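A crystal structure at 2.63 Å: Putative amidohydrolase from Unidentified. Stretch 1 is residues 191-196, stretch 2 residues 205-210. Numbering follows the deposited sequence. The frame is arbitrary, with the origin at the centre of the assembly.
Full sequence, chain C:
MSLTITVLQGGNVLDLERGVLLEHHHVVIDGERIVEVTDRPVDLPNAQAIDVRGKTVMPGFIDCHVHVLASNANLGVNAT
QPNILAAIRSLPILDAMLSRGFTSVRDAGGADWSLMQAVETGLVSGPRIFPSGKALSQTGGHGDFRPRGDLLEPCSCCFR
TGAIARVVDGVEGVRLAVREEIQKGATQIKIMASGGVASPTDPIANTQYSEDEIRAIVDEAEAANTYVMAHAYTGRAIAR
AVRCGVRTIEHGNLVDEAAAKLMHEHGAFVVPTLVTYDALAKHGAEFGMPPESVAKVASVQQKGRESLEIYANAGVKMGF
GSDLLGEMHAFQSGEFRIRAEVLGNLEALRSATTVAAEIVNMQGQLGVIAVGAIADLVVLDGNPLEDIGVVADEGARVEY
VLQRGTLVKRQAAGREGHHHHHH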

# COMPACT_ATOMS: atom_id res chain seq x y z
N ILE C 191 24.10 -16.69 -7.61
CA ILE C 191 22.75 -17.03 -8.07
C ILE C 191 22.58 -18.55 -8.10
O ILE C 191 23.55 -19.30 -8.17
N MET C 192 21.33 -19.00 -8.03
CA MET C 192 21.01 -20.39 -8.27
C MET C 192 20.52 -20.56 -9.72
O MET C 192 19.48 -20.02 -10.08
N ALA C 193 21.28 -21.29 -10.54
CA ALA C 193 20.93 -21.52 -11.95
C ALA C 193 20.45 -22.93 -12.23
O ALA C 193 20.39 -23.35 -13.39
N SER C 194 20.07 -23.64 -11.18
CA SER C 194 19.72 -25.05 -11.26
C SER C 194 18.98 -25.48 -9.97
O SER C 194 19.09 -24.82 -8.93
N GLY C 195 18.25 -26.58 -10.07
CA GLY C 195 17.77 -27.31 -8.89
C GLY C 195 18.93 -27.72 -8.00
O GLY C 195 20.07 -27.68 -8.43
N GLY C 196 18.64 -28.11 -6.77
CA GLY C 196 19.70 -28.48 -5.85
C GLY C 196 19.39 -29.66 -4.95
O GLY C 196 18.67 -30.58 -5.34
N ALA C 205 17.54 -31.95 -11.70
CA ALA C 205 17.64 -32.01 -13.16
C ALA C 205 17.32 -30.71 -13.90
O ALA C 205 17.81 -30.50 -15.01
N ASN C 206 16.50 -29.85 -13.32
CA ASN C 206 16.03 -28.69 -14.09
C ASN C 206 16.63 -27.33 -13.76
O ASN C 206 17.22 -27.12 -12.71
N THR C 207 16.49 -26.41 -14.71
CA THR C 207 17.26 -25.18 -14.77
C THR C 207 16.47 -24.08 -14.11
O THR C 207 15.26 -24.20 -13.93
N GLN C 208 17.14 -22.99 -13.76
CA GLN C 208 16.49 -21.92 -13.03
C GLN C 208 16.93 -20.57 -13.57
O GLN C 208 18.10 -20.39 -13.88
N TYR C 209 15.98 -19.65 -13.70
CA TYR C 209 16.21 -18.32 -14.28
C TYR C 209 16.25 -18.34 -15.80
O TYR C 209 16.90 -19.19 -16.41
N SER C 210 15.58 -17.39 -16.41
CA SER C 210 15.66 -17.22 -17.85
C SER C 210 17.04 -16.67 -18.23
O SER C 210 17.73 -16.07 -17.40

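This is a small, buried contact in which two backbone hydrogen bonds join the stretches at a single beta bridge, the side chain of Q208 packs beside it, and the Y209 ring packs further along, by M192 O. The bridge pairs S194 with T207, whose CA atoms lie 4.3 Å apart. On one side of it, G195 N donates to N206 O at 2.9 Å with a good angle. On the other, Q208 N donates to A193 O at 3.3 Å, a weak bond. N206 O also receives a CA-H...O contact from S194 CA at 3.6 Å.

Q208 is the residue most covered by the other stretch. Its CB points toward stretch 1, with chi1 m and chi2 t, and chi3 is 20°. The chain runs along the backbone of M192 to G195. Q208 CB packs 3.7 Å from M192 O, and Q208 OE1 lies 3.7 Å from M192 CB. Q208 NE2 comes within 3.2 Å of S194 O, but the angle is too poor for a hydrogen bond. A water links the two stretches here. The O atom of water 1 donates to M192 O at 2.6 Å and to Q208 OE1 at 3.2 Å.

Y209 also points toward stretch 1, with chi1 m. Y209 CD1 lies 3.4 Å from M192 O, which meets the ring obliquely. Y209 OH is hydrogen-bonded elsewhere in the structure.

The remaining side chains add less. I191 (p, t) points toward stretch 2 but stays just out of contact. M192 (m, m, t) leaves sideways and its end leads away. A193 and S194 point away overall, although each CB touches stretch 2. S194 is t, and S194 OG donates to G195 O at 3.2 Å within its own stretch. T207 (p) points away, so its part in the contact is mainly backbone. N206 (p) also points away, though its end comes nearer.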

# COMPACT_ATOMS: atom_id res chain seq x y z
CB ILE C 191 22.46 -16.44 -9.49
CG1 ILE C 191 23.16 -17.25 -10.59
CG2 ILE C 191 22.88 -14.98 -9.58
CD1 ILE C 191 22.71 -16.86 -12.00
CB MET C 192 19.96 -20.85 -7.27
CG MET C 192 20.13 -20.28 -5.87
SD MET C 192 21.56 -20.94 -5.01
CE MET C 192 21.01 -20.83 -3.30
CB ALA C 193 22.09 -21.19 -12.85
CB SER C 194 21.01 -25.87 -11.45
OG SER C 194 20.78 -27.26 -11.48
CB ALA C 205 16.81 -33.16 -13.72
CB ASN C 206 14.51 -28.64 -14.21
CG ASN C 206 13.81 -28.66 -12.88
OD1 ASN C 206 13.26 -29.68 -12.47
ND2 ASN C 206 13.78 -27.51 -12.21
CB THR C 207 17.50 -24.79 -16.22
OG1 THR C 207 16.24 -24.46 -16.84
CG2 THR C 207 18.17 -25.94 -16.97
CB GLN C 208 16.80 -22.03 -11.53
CG GLN C 208 15.92 -23.06 -10.79
CD GLN C 208 16.30 -23.23 -9.32
OE1 GLN C 208 16.96 -22.37 -8.73
NE2 GLN C 208 15.89 -24.35 -8.73
CB TYR C 209 17.49 -17.65 -13.74
CG TYR C 209 17.30 -16.91 -12.45
CD1 TYR C 209 18.12 -17.16 -11.35
CD2 TYR C 209 16.30 -15.95 -12.31
CE1 TYR C 209 17.94 -16.47 -10.13
CE2 TYR C 209 16.11 -15.26 -11.11
CZ TYR C 209 16.94 -15.52 -10.03
OH TYR C 209 16.75 -14.84 -8.85
CB SER C 210 14.58 -16.26 -18.29
OG SER C 210 14.88 -14.97 -17.79
O HOH W 1 17.19 -19.22 -9.07